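Local coordinates for protein tyrosinase (Burkholderia thailandensis, PDB 5ZRD) that catalyses the hydroxylation of monophenols to catechols, and probably their onward oxidation to quinones, at a pair of copper ions, at residues V33-V37 against I145-L149; K48-A52 against F152-L158; A218-G222 against P232-Y238; F441-A447 against Y460-I466. All coordinates share one frame. Residues are numbered along the deposited sequence.

Contact 1: residues V33-V37 against I145-L149; sequences VRAWV and IDNPL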
loop_
_atom_site.group_PDB
_atom_site.type_symbol
_atom_site.label_atom_id
_atom_site.label_comp_id
_atom_site.label_asym_id
_atom_site.label_seq_id
_atom_site.Cartn_x
_atom_site.Cartn_y
_atom_site.Cartn_z
ATOM N N VAL A 33 38.835 29.803 -5.918
ATOM C CA VAL A 33 39.134 28.565 -6.646
ATOM C C VAL A 33 39.710 27.529 -5.675
ATOM O O VAL A 33 39.270 26.376 -5.666
ATOM C CB VAL A 33 40.051 28.804 -7.860
ATOM C CG1 VAL A 33 40.626 27.498 -8.390
ATOM C CG2 VAL A 33 39.323 29.537 -8.985
ATOM N N ARG A 34 40.650 27.946 -4.827
ATOM C CA ARG A 34 41.300 27.009 -3.915
ATOM C C ARG A 34 40.255 26.390 -2.994
ATOM O O ARG A 34 40.363 25.230 -2.687
ATOM C CB ARG A 34 42.413 27.684 -3.101
ATOM C CG ARG A 34 43.017 26.810 -2.002
ATOM C CD ARG A 34 44.093 27.514 -1.180
ATOM N NE ARG A 34 45.302 27.688 -1.969
ATOM C CZ ARG A 34 45.727 28.836 -2.488
ATOM N NH1 ARG A 34 46.816 28.826 -3.242
ATOM N NH2 ARG A 34 45.083 29.979 -2.262
ATOM N N ALA A 35 39.272 27.179 -2.548
ATOM C CA ALA A 35 38.192 26.688 -1.656
ATOM C C ALA A 35 37.301 25.674 -2.384
ATOM O O ALA A 35 36.856 24.669 -1.805
ATOM C CB ALA A 35 37.366 27.857 -1.170
ATOM N N TRP A 36 37.019 25.955 -3.654
ATOM C CA TRP A 36 36.169 25.090 -4.435
ATOM C C TRP A 36 36.912 23.774 -4.726
ATOM O O TRP A 36 36.313 22.672 -4.653
ATOM C CB TRP A 36 35.723 25.801 -5.717
ATOM C CG TRP A 36 34.441 26.550 -5.574
ATOM C CD1 TRP A 36 34.259 27.870 -5.265
ATOM C CD2 TRP A 36 33.134 26.000 -5.749
ATOM N NE1 TRP A 36 32.924 28.175 -5.233
ATOM C CE2 TRP A 36 32.213 27.041 -5.510
ATOM C CE3 TRP A 36 32.662 24.727 -6.067
ATOM C CZ2 TRP A 36 30.847 26.841 -5.608
ATOM C CZ3 TRP A 36 31.311 24.526 -6.158
ATOM C CH2 TRP A 36 30.423 25.573 -5.932
ATOM N N VAL A 37 38.216 23.865 -5.029
ATOM C CA VAL A 37 39.018 22.624 -5.166
ATOM C C VAL A 37 38.902 21.814 -3.866
ATOM O O VAL A 37 38.564 20.630 -3.863
ATOM C CB VAL A 37 40.484 22.934 -5.535
ATOM C CG1 VAL A 37 41.334 21.670 -5.524
ATOM C CG2 VAL A 37 40.590 23.628 -6.887
ATOM N N ILE A 145 45.560 23.669 -13.222
ATOM C CA ILE A 145 44.556 22.671 -12.797
ATOM C C ILE A 145 43.330 22.798 -13.691
ATOM O O ILE A 145 43.158 23.806 -14.365
ATOM C CB ILE A 145 44.171 22.824 -11.312
ATOM C CG1 ILE A 145 43.468 24.159 -11.035
ATOM C CG2 ILE A 145 45.406 22.623 -10.434
ATOM C CD1 ILE A 145 42.860 24.264 -9.664
ATOM N N ASP A 146 42.495 21.768 -13.637
ATOM C CA ASP A 146 41.112 21.841 -14.119
ATOM C C ASP A 146 40.354 22.898 -13.257
ATOM O O ASP A 146 40.456 22.894 -12.016
ATOM C CB ASP A 146 40.438 20.459 -13.993
ATOM C CG ASP A 146 41.090 19.377 -14.898
ATOM O OD1 ASP A 146 41.803 19.719 -15.864
ATOM O OD2 ASP A 146 40.876 18.174 -14.651
ATOM N N ASN A 147 39.654 23.817 -13.917
ATOM C CA ASN A 147 38.808 24.791 -13.257
ATOM C C ASN A 147 37.689 24.046 -12.517
ATOM O O ASN A 147 36.857 23.447 -13.142
ATOM C CB ASN A 147 38.217 25.754 -14.288
ATOM C CG ASN A 147 37.280 26.788 -13.692
ATOM O OD1 ASN A 147 37.168 26.903 -12.480
ATOM N ND2 ASN A 147 36.603 27.543 -14.532
ATOM N N PRO A 148 37.670 24.067 -11.180
ATOM C CA PRO A 148 36.602 23.363 -10.482
ATOM C C PRO A 148 35.190 23.936 -10.709
ATOM O O PRO A 148 34.215 23.277 -10.362
ATOM C CB PRO A 148 36.947 23.548 -8.998
ATOM C CG PRO A 148 37.560 24.907 -8.966
ATOM C CD PRO A 148 38.315 25.026 -10.275
ATOM N N LEU A 149 35.085 25.137 -11.287
ATOM C CA LEU A 149 33.800 25.851 -11.446
ATOM C C LEU A 149 33.100 25.503 -12.778
ATOM O O LEU A 149 31.901 25.768 -12.883
ATOM C CB LEU A 149 34.058 27.361 -11.376
ATOM C CG LEU A 149 34.960 27.848 -10.242
ATOM C CD1 LEU A 149 35.121 29.382 -10.302
ATOM C CD2 LEU A 149 34.388 27.415 -8.913
#
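This is a buried apolar contact in which helix 27-41 rests against the end of strand 143-146 and the turn that follows it; no hydrogen bond crosses between the segments, and they bury 300 Å² in all. V33, W36 and V37, spaced i, i+3, i+4, bring their side chains to one side of the helix. The ring of P148 sits among them, with CD 3.9 Å from V33 CG1, and CG 3.8 Å from W36 CB and 3.9 Å from V37 CG2. Next to it, I145 CD1 approaches V37 CG2 at 3.6 Å and V33 CG1 at 4.1 Å. The backbone leaves the strand through an Asx turn, in which N147 OD1 accepts from L149 N at 3.0 Å. Just after the turn, L149 CD2 lies over the indole face, 3.6 Å from the centroid of the W36 five-membered ring and 17° off its normal, a CH-pi contact. A salt bridge from R34 to D141 adds a second tie between the helix and the two-stranded antiparallel hairpin 137-146. Beyond the two segments, W36 meets L101 and L105 of helix 90-108 and the ring of F318, and its side chain is about 13 Å from a bound copper.

Contact 2: residues K48-A52 against F152-L158; sequences KSFFA and FVLPVAL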
loop_
_atom_site.group_PDB
_atom_site.type_symbol
_atom_site.label_atom_id
_atom_site.label_comp_id
_atom_site.label_asym_id
_atom_site.label_seq_id
_atom_site.Cartn_x
_atom_site.Cartn_y
_atom_site.Cartn_z
ATOM N N LYS A 48 30.109 18.593 4.394
ATOM C CA LYS A 48 30.636 19.787 3.749
ATOM C C LYS A 48 31.307 19.497 2.385
ATOM O O LYS A 48 31.816 20.423 1.747
ATOM C CB LYS A 48 31.668 20.431 4.678
ATOM C CG LYS A 48 31.176 20.781 6.077
ATOM C CD LYS A 48 32.172 21.688 6.782
ATOM C CE LYS A 48 31.629 22.389 8.008
ATOM N NZ LYS A 48 32.069 21.693 9.241
ATOM N N SER A 49 31.396 18.250 1.936
ATOM C CA SER A 49 31.862 17.999 0.546
ATOM C C SER A 49 30.892 18.633 -0.449
ATOM O O SER A 49 29.700 18.733 -0.191
ATOM C CB SER A 49 31.961 16.525 0.244
ATOM O OG SER A 49 30.716 15.859 0.464
ATOM N N PHE A 50 31.384 18.967 -1.621
ATOM C CA PHE A 50 30.500 19.497 -2.629
ATOM C C PHE A 50 29.422 18.470 -3.000
ATOM O O PHE A 50 28.327 18.849 -3.363
ATOM C CB PHE A 50 31.275 19.937 -3.863
ATOM C CG PHE A 50 30.378 20.589 -4.881
ATOM C CD1 PHE A 50 29.637 21.712 -4.548
ATOM C CD2 PHE A 50 30.267 20.080 -6.165
ATOM C CE1 PHE A 50 28.791 22.301 -5.467
ATOM C CE2 PHE A 50 29.436 20.686 -7.094
ATOM C CZ PHE A 50 28.710 21.802 -6.746
ATOM N N PHE A 51 29.729 17.178 -2.927
ATOM C CA PHE A 51 28.783 16.179 -3.405
ATOM C C PHE A 51 27.570 16.090 -2.475
ATOM O O PHE A 51 26.436 15.925 -2.909
ATOM C CB PHE A 51 29.432 14.797 -3.509
ATOM C CG PHE A 51 28.468 13.710 -3.906
ATOM C CD1 PHE A 51 28.100 13.539 -5.234
ATOM C CD2 PHE A 51 27.931 12.866 -2.954
ATOM C CE1 PHE A 51 27.202 12.545 -5.602
ATOM C CE2 PHE A 51 27.047 11.862 -3.325
ATOM C CZ PHE A 51 26.670 11.714 -4.643
ATOM N N ALA A 52 27.844 16.168 -1.188
ATOM C CA ALA A 52 26.808 16.128 -0.190
ATOM C C ALA A 52 25.909 17.368 -0.324
ATOM O O ALA A 52 24.685 17.236 -0.331
ATOM C CB ALA A 52 27.449 16.046 1.179
ATOM N N PHE A 152 31.464 19.415 -12.574
ATOM C CA PHE A 152 31.846 18.575 -11.436
ATOM C C PHE A 152 31.608 17.124 -11.822
ATOM O O PHE A 152 30.652 16.811 -12.507
ATOM C CB PHE A 152 31.070 18.986 -10.191
ATOM C CG PHE A 152 31.165 18.070 -8.998
ATOM C CD1 PHE A 152 32.330 18.005 -8.248
ATOM C CD2 PHE A 152 30.061 17.351 -8.573
ATOM C CE1 PHE A 152 32.405 17.209 -7.121
ATOM C CE2 PHE A 152 30.132 16.570 -7.433
ATOM C CZ PHE A 152 31.302 16.493 -6.713
ATOM N N VAL A 153 32.568 16.307 -11.440
ATOM C CA VAL A 153 32.610 14.894 -11.723
ATOM C C VAL A 153 32.108 14.215 -10.451
ATOM O O VAL A 153 32.590 14.499 -9.363
ATOM C CB VAL A 153 34.053 14.439 -12.071
ATOM C CG1 VAL A 153 34.130 12.955 -12.384
ATOM C CG2 VAL A 153 34.667 15.239 -13.222
ATOM N N LEU A 154 31.166 13.316 -10.578
ATOM C CA LEU A 154 30.579 12.697 -9.428
ATOM C C LEU A 154 31.574 11.680 -8.844
ATOM O O LEU A 154 32.082 10.860 -9.580
ATOM C CB LEU A 154 29.284 12.023 -9.879
ATOM C CG LEU A 154 28.162 12.963 -10.326
ATOM C CD1 LEU A 154 26.944 12.172 -10.776
ATOM C CD2 LEU A 154 27.785 13.915 -9.206
ATOM N N PRO A 155 31.856 11.742 -7.522
ATOM C CA PRO A 155 32.765 10.755 -6.881
ATOM C C PRO A 155 32.148 9.361 -6.668
ATOM O O PRO A 155 32.874 8.375 -6.579
ATOM C CB PRO A 155 33.069 11.364 -5.504
ATOM C CG PRO A 155 31.831 12.168 -5.196
ATOM C CD PRO A 155 31.474 12.777 -6.536
ATOM N N VAL A 156 30.824 9.317 -6.518
ATOM C CA VAL A 156 30.049 8.104 -6.443
ATOM C C VAL A 156 28.841 8.312 -7.338
ATOM O O VAL A 156 28.581 9.436 -7.766
ATOM C CB VAL A 156 29.583 7.774 -5.015
ATOM C CG1 VAL A 156 30.755 7.480 -4.097
ATOM C CG2 VAL A 156 28.730 8.887 -4.448
ATOM N N ALA A 157 28.110 7.233 -7.557
ATOM C CA ALA A 157 26.971 7.270 -8.443
ATOM C C ALA A 157 25.756 7.813 -7.689
ATOM O O ALA A 157 25.612 7.643 -6.511
ATOM C CB ALA A 157 26.691 5.894 -9.002
ATOM N N LEU A 158 24.915 8.492 -8.426
ATOM C CA LEU A 158 23.570 8.734 -8.023
ATOM C C LEU A 158 22.789 7.505 -8.443
ATOM O O LEU A 158 22.553 7.312 -9.623
ATOM C CB LEU A 158 23.028 9.964 -8.752
ATOM C CG LEU A 158 23.615 11.295 -8.305
ATOM C CD1 LEU A 158 23.160 12.407 -9.231
ATOM C CD2 LEU A 158 23.208 11.593 -6.871
#
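Two neighbouring aromatic rings at the start of helix 50-57 fit into the irregular loop 152-158; no hydrogen bond joins the segments, which meet through apolar and aromatic surfaces (311 Å² buried). F51 is the main bump, with 124 Å² of its surface covered by the loop. Its hollow is walled by F152 and by the side chains along the loop: F51 CB meets F152 CZ at 4.1 Å, CE1 meets L154 CD2 at 3.9 Å, CD1 meets P155 CD at 3.7 Å, and CZ meets V156 CG2 at 3.5 Å and L158 CD2 at 4.1 Å. L154 and F152 lie at the edge of the F51 ring. The second fit is a T-shaped pair. F50 drives its edge into the face of F152, with CD2 3.6 Å from F152 CG, centroids 4.7 Å apart and planes at 86°. F152 thus offers its face to F50 and has F51 CB at its edge, near the ring plane. F50 also meets W36 edge-to-face. This wedged aromatic cluster, in the central domain of tyrosinase, is built on the first turn of helix 50-57, which ends at the copper ligand H57; the F50 side chain is about 9 Å from that of H57.

Contact 3: residues A218-G222 against P232-Y238; sequences AWLKG and PTRNGVY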
loop_
_atom_site.group_PDB
_atom_site.type_symbol
_atom_site.label_atom_id
_atom_site.label_comp_id
_atom_site.label_asym_id
_atom_site.label_seq_id
_atom_site.Cartn_x
_atom_site.Cartn_y
_atom_site.Cartn_z
ATOM N N ALA A 218 20.538 36.219 -25.250
ATOM C CA ALA A 218 19.229 36.278 -25.908
ATOM C C ALA A 218 18.123 36.208 -24.856
ATOM O O ALA A 218 17.164 36.918 -24.933
ATOM C CB ALA A 218 19.074 35.145 -26.902
ATOM N N TRP A 219 18.245 35.279 -23.929
ATOM C CA TRP A 219 17.306 35.189 -22.817
ATOM C C TRP A 219 17.250 36.517 -22.055
ATOM O O TRP A 219 16.162 37.018 -21.749
ATOM C CB TRP A 219 17.707 34.063 -21.874
ATOM C CG TRP A 219 17.129 32.719 -22.190
ATOM C CD1 TRP A 219 17.687 31.739 -22.957
ATOM C CD2 TRP A 219 15.921 32.162 -21.665
ATOM N NE1 TRP A 219 16.910 30.615 -22.948
ATOM C CE2 TRP A 219 15.813 30.848 -22.175
ATOM C CE3 TRP A 219 14.899 32.646 -20.847
ATOM C CZ2 TRP A 219 14.754 30.009 -21.853
ATOM C CZ3 TRP A 219 13.838 31.817 -20.548
ATOM C CH2 TRP A 219 13.763 30.521 -21.048
ATOM N N LEU A 220 18.415 37.088 -21.756
ATOM C CA LEU A 220 18.454 38.379 -21.028
ATOM C C LEU A 220 17.838 39.509 -21.864
ATOM O O LEU A 220 17.060 40.325 -21.357
ATOM C CB LEU A 220 19.899 38.693 -20.652
ATOM C CG LEU A 220 20.441 37.851 -19.502
ATOM C CD1 LEU A 220 21.947 37.941 -19.467
ATOM C CD2 LEU A 220 19.859 38.311 -18.178
ATOM N N LYS A 221 18.181 39.544 -23.142
ATOM C CA LYS A 221 17.611 40.527 -24.036
ATOM C C LYS A 221 16.098 40.346 -24.178
ATOM O O LYS A 221 15.391 41.311 -24.031
ATOM C CB LYS A 221 18.233 40.447 -25.431
ATOM C CG LYS A 221 17.930 41.667 -26.282
ATOM C CD LYS A 221 18.646 41.679 -27.625
ATOM C CE LYS A 221 18.367 42.941 -28.426
ATOM N NZ LYS A 221 18.304 42.675 -29.888
ATOM N N GLY A 222 15.603 39.131 -24.450
ATOM C CA GLY A 222 14.187 38.942 -24.868
ATOM C C GLY A 222 14.029 38.944 -26.393
ATOM O O GLY A 222 12.919 39.000 -26.942
ATOM N N PRO A 232 18.067 45.713 -23.694
ATOM C CA PRO A 232 17.087 44.731 -23.215
ATOM C C PRO A 232 15.655 45.189 -23.530
ATOM O O PRO A 232 15.299 46.317 -23.209
ATOM C CB PRO A 232 17.352 44.593 -21.703
ATOM C CG PRO A 232 18.230 45.772 -21.333
ATOM C CD PRO A 232 18.950 46.163 -22.605
ATOM N N THR A 233 14.882 44.331 -24.194
ATOM C CA THR A 233 13.430 44.507 -24.352
ATOM C C THR A 233 12.725 44.283 -23.004
ATOM O O THR A 233 13.363 43.943 -21.976
ATOM C CB THR A 233 12.846 43.562 -25.414
ATOM O OG1 THR A 233 12.630 42.258 -24.857
ATOM C CG2 THR A 233 13.720 43.457 -26.654
ATOM N N ARG A 234 11.406 44.457 -23.030
ATOM C CA ARG A 234 10.530 44.336 -21.855
ATOM C C ARG A 234 10.185 42.862 -21.610
ATOM O O ARG A 234 9.534 42.578 -20.635
ATOM C CB ARG A 234 9.238 45.169 -22.015
ATOM C CG ARG A 234 8.268 44.627 -23.067
ATOM C CD ARG A 234 6.896 45.299 -23.202
ATOM N NE ARG A 234 6.959 46.563 -23.919
ATOM C CZ ARG A 234 7.293 47.722 -23.355
ATOM N NH1 ARG A 234 7.559 48.759 -24.135
ATOM N NH2 ARG A 234 7.358 47.834 -22.029
ATOM N N ASN A 235 10.588 41.948 -22.485
ATOM C CA ASN A 235 10.221 40.533 -22.346
ATOM C C ASN A 235 11.331 39.643 -21.785
ATOM O O ASN A 235 11.056 38.470 -21.513
ATOM C CB ASN A 235 9.984 39.881 -23.699
ATOM C CG ASN A 235 8.992 40.680 -24.486
ATOM O OD1 ASN A 235 9.342 41.183 -25.553
ATOM N ND2 ASN A 235 7.818 40.876 -23.902
ATOM N N GLY A 236 12.560 40.133 -21.745
ATOM C CA GLY A 236 13.705 39.296 -21.429
ATOM C C GLY A 236 13.868 39.058 -19.924
ATOM O O GLY A 236 13.069 39.510 -19.122
ATOM N N VAL A 237 14.916 38.323 -19.556
ATOM C CA VAL A 237 15.168 38.037 -18.161
ATOM C C VAL A 237 15.592 39.319 -17.450
ATOM O O VAL A 237 15.316 39.464 -16.274
ATOM C CB VAL A 237 16.227 36.938 -17.974
ATOM C CG1 VAL A 237 16.445 36.658 -16.488
ATOM C CG2 VAL A 237 15.825 35.681 -18.729
ATOM N N TYR A 238 16.221 40.245 -18.165
ATOM C CA TYR A 238 16.610 41.491 -17.545
ATOM C C TYR A 238 15.380 42.238 -17.006
ATOM O O TYR A 238 15.302 42.611 -15.778
ATOM C CB TYR A 238 17.404 42.347 -18.532
ATOM C CG TYR A 238 17.806 43.698 -18.007
ATOM C CD1 TYR A 238 16.943 44.785 -18.065
ATOM C CD2 TYR A 238 19.057 43.895 -17.439
ATOM C CE1 TYR A 238 17.327 46.035 -17.583
ATOM C CE2 TYR A 238 19.450 45.135 -16.953
ATOM C CZ TYR A 238 18.585 46.212 -17.030
ATOM O OH TYR A 238 18.988 47.422 -16.550
HETATM O O HOH W 1 14.963 42.082 -20.903
#
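A tight connection between two successive helices of the central domain joins the C-terminus of helix 205-221 to the N-terminus of helix 237-244. Carbonyls at the end of the first helix take amides from the second segment: V237 N donates to W219 O at 2.8 Å (160°), and Y238 N more weakly to L220 O at 3.3 Å. K221 O accepts from T233 OG1 at 3.0 Å and weakly from T233 N at 3.1 Å. T233 OG1 in turn accepts from N235 N at 3.1 Å, an ST turn that curls the loop toward the N-cap G236. The backbones are in direct contact, G222 CA being 3.5 Å from G236 CA. A CB on either glycine would clash with the other segment, and the positive phi of G222 (93°) independently calls for glycine. A water bridges the segments, hydrogen-bonded to L220 O at 2.8 Å and to T233 O at 2.7 Å. On the apolar side, V237 CG2 meets W219 CE3 at 3.8 Å and V237 CB meets L220 CD2 at 3.9 Å; W219 NE1 bonds to F287 O, and V237 and W219 both touch D279 on helix 274-285, which carries the copper ligands H277 and H281.

Contact 4: residues F441-A447 against Y460-I466; sequences FIMKAYA and YLGHKSI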
loop_
_atom_site.group_PDB
_atom_site.type_symbol
_atom_site.label_atom_id
_atom_site.label_comp_id
_atom_site.label_asym_id
_atom_site.label_seq_id
_atom_site.Cartn_x
_atom_site.Cartn_y
_atom_site.Cartn_z
ATOM N N PHE A 441 9.696 23.203 -18.893
ATOM C CA PHE A 441 9.086 23.661 -20.155
ATOM C C PHE A 441 8.843 25.173 -20.137
ATOM O O PHE A 441 8.815 25.815 -19.098
ATOM C CB PHE A 441 7.822 22.874 -20.516
ATOM C CG PHE A 441 6.626 23.023 -19.625
ATOM C CD1 PHE A 441 6.486 22.252 -18.489
ATOM C CD2 PHE A 441 5.600 23.886 -19.950
ATOM C CE1 PHE A 441 5.378 22.390 -17.658
ATOM C CE2 PHE A 441 4.489 24.026 -19.125
ATOM C CZ PHE A 441 4.371 23.267 -17.988
ATOM N N ILE A 442 8.744 25.730 -21.345
ATOM C CA ILE A 442 8.540 27.141 -21.545
ATOM C C ILE A 442 7.245 27.333 -22.331
ATOM O O ILE A 442 6.957 26.556 -23.227
ATOM C CB ILE A 442 9.711 27.791 -22.287
ATOM C CG1 ILE A 442 11.061 27.463 -21.638
ATOM C CG2 ILE A 442 9.462 29.290 -22.397
ATOM C CD1 ILE A 442 12.252 27.800 -22.507
ATOM N N MET A 443 6.462 28.339 -21.915
ATOM C CA MET A 443 5.301 28.817 -22.641
ATOM C C MET A 443 5.675 30.184 -23.222
ATOM O O MET A 443 6.188 31.019 -22.490
ATOM C CB MET A 443 4.082 28.961 -21.727
ATOM C CG MET A 443 3.632 27.672 -21.153
ATOM S SD MET A 443 2.271 27.834 -19.965
ATOM C CE MET A 443 1.065 28.673 -20.991
ATOM N N LYS A 444 5.485 30.359 -24.532
ATOM C CA LYS A 444 5.744 31.617 -25.236
ATOM C C LYS A 444 4.421 32.063 -25.857
ATOM O O LYS A 444 3.751 31.255 -26.482
ATOM C CB LYS A 444 6.821 31.418 -26.304
ATOM C CG LYS A 444 8.249 31.399 -25.785
ATOM C CD LYS A 444 9.262 31.327 -26.885
ATOM C CE LYS A 444 9.920 32.660 -27.160
ATOM N NZ LYS A 444 10.955 32.550 -28.214
ATOM N N ALA A 445 3.978 33.284 -25.596
ATOM C CA ALA A 445 2.642 33.694 -26.040
ATOM C C ALA A 445 2.775 34.684 -27.198
ATOM O O ALA A 445 3.660 35.533 -27.186
ATOM C CB ALA A 445 1.851 34.269 -24.891
ATOM N N TYR A 446 1.888 34.544 -28.182
ATOM C CA TYR A 446 1.844 35.401 -29.363
ATOM C C TYR A 446 0.410 35.868 -29.644
ATOM O O TYR A 446 -0.582 35.172 -29.392
ATOM C CB TYR A 446 2.377 34.662 -30.595
ATOM C CG TYR A 446 3.807 34.234 -30.461
ATOM C CD1 TYR A 446 4.846 35.070 -30.818
ATOM C CD2 TYR A 446 4.130 33.011 -29.907
ATOM C CE1 TYR A 446 6.175 34.687 -30.674
ATOM C CE2 TYR A 446 5.449 32.612 -29.750
ATOM C CZ TYR A 446 6.479 33.450 -30.133
ATOM O OH TYR A 446 7.778 33.059 -29.968
ATOM N N ALA A 447 0.316 37.055 -30.216
ATOM C CA ALA A 447 -0.948 37.549 -30.779
ATOM C C ALA A 447 -0.724 37.908 -32.262
ATOM O O ALA A 447 0.256 38.600 -32.636
ATOM C CB ALA A 447 -1.459 38.725 -29.962
ATOM N N TYR A 460 4.819 39.424 -30.026
ATOM C CA TYR A 460 5.392 38.526 -29.037
ATOM C C TYR A 460 5.035 39.064 -27.657
ATOM O O TYR A 460 5.432 40.158 -27.344
ATOM C CB TYR A 460 6.904 38.356 -29.238
ATOM C CG TYR A 460 7.534 37.467 -28.196
ATOM C CD1 TYR A 460 6.954 36.259 -27.839
ATOM C CD2 TYR A 460 8.663 37.881 -27.503
ATOM C CE1 TYR A 460 7.499 35.472 -26.839
ATOM C CE2 TYR A 460 9.239 37.092 -26.524
ATOM C CZ TYR A 460 8.645 35.891 -26.175
ATOM O OH TYR A 460 9.236 35.126 -25.208
ATOM N N LEU A 461 4.260 38.315 -26.868
ATOM C CA LEU A 461 3.766 38.829 -25.549
ATOM C C LEU A 461 4.692 38.447 -24.384
ATOM O O LEU A 461 4.586 39.029 -23.313
ATOM C CB LEU A 461 2.383 38.245 -25.324
ATOM C CG LEU A 461 1.383 38.484 -26.460
ATOM C CD1 LEU A 461 0.021 37.922 -26.103
ATOM C CD2 LEU A 461 1.273 39.968 -26.781
ATOM N N GLY A 462 5.553 37.444 -24.574
ATOM C CA GLY A 462 6.537 37.068 -23.573
ATOM C C GLY A 462 6.629 35.562 -23.356
ATOM O O GLY A 462 6.009 34.793 -24.090
ATOM N N HIS A 463 7.461 35.171 -22.367
ATOM C CA HIS A 463 7.705 33.781 -21.981
ATOM C C HIS A 463 7.349 33.548 -20.492
ATOM O O HIS A 463 7.248 34.459 -19.687
ATOM C CB HIS A 463 9.153 33.398 -22.261
ATOM C CG HIS A 463 10.125 34.047 -21.323
ATOM N ND1 HIS A 463 10.772 35.225 -21.624
ATOM C CD2 HIS A 463 10.522 33.709 -20.079
ATOM C CE1 HIS A 463 11.554 35.568 -20.613
ATOM N NE2 HIS A 463 11.412 34.660 -19.651
ATOM N N LYS A 464 7.140 32.284 -20.169
ATOM C CA LYS A 464 7.027 31.789 -18.826
ATOM C C LYS A 464 7.784 30.463 -18.768
ATOM O O LYS A 464 7.490 29.552 -19.519
ATOM C CB LYS A 464 5.569 31.569 -18.429
ATOM C CG LYS A 464 5.318 31.019 -17.021
ATOM C CD LYS A 464 3.837 30.727 -16.836
ATOM C CE LYS A 464 3.466 30.075 -15.520
ATOM N NZ LYS A 464 3.324 31.105 -14.471
ATOM N N SER A 465 8.723 30.402 -17.829
ATOM C CA SER A 465 9.570 29.271 -17.590
ATOM C C SER A 465 9.032 28.461 -16.405
ATOM O O SER A 465 8.971 28.954 -15.294
ATOM C CB SER A 465 10.980 29.740 -17.329
ATOM O OG SER A 465 11.627 30.209 -18.520
ATOM N N ILE A 466 8.682 27.214 -16.642
ATOM C CA ILE A 466 8.328 26.280 -15.565
ATOM C C ILE A 466 9.533 25.354 -15.323
ATOM O O ILE A 466 9.799 24.370 -16.064
ATOM C CB ILE A 466 7.048 25.490 -15.898
ATOM C CG1 ILE A 466 5.830 26.382 -16.169
ATOM C CG2 ILE A 466 6.718 24.533 -14.759
ATOM C CD1 ILE A 466 5.823 27.040 -17.519
#
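The phenyl ring of F441 lies over I466, whose CB sits 4.0 Å from the ring centroid, 15° off the normal, while CD1 comes within 3.7 Å of F441 CE2. The two residues form one end of an antiparallel beta hairpin, strands 441-450 and 456-466, with segment axes 4.6 Å apart at 166°. Hydrogen-bonded pairs F441-I466 (F441 N to I466 O 3.1 Å, I466 N to F441 O 2.8 Å) and M443-K464 (M443 N to K464 O 2.9 Å, K464 N to M443 O 2.8 Å) flank the non-hydrogen-bonded I442-S465. Beyond K444-H463 the register slips by one: A445 O accepts from L461 N and A445 N donates to G462 O, both at 2.9 Å, a beta bulge with G462 at positive phi (135°). On the face bearing H463 and S465, D279 bonds to both, tying the hairpin to the helix of H277 and H281. There too Y460 OH and H463 ND1 reach the hydroxyl of Y289, K444 NZ reaches the Y289 carbonyl, and K444 CE lies 3.2 Å from Y460 OH.

Overall arrangement
From the N terminus, helix 27-41 and helix 50-57 follow one another, and each waits about a hundred residues for its partner. Contact 1 closes with 145-149 and contact 2 with 152-158, so their segments alternate and the two long loops cross without nesting, joining both helices to the 143-158 region. They touch at W36 CZ3 and F50 CE1, 3.4 Å apart. Contact 3 then closes a short loop between successive helices, and contact 4 a hairpin much later in the chain. These two meet where the end of helix 205-221 and the 232-238 loop pack on the hairpin: W219 CZ2 is 3.4 Å from I442 CD1. Contacts 2 and 4 lie on opposite sides of the chain's centre, their centres about 35 Å apart.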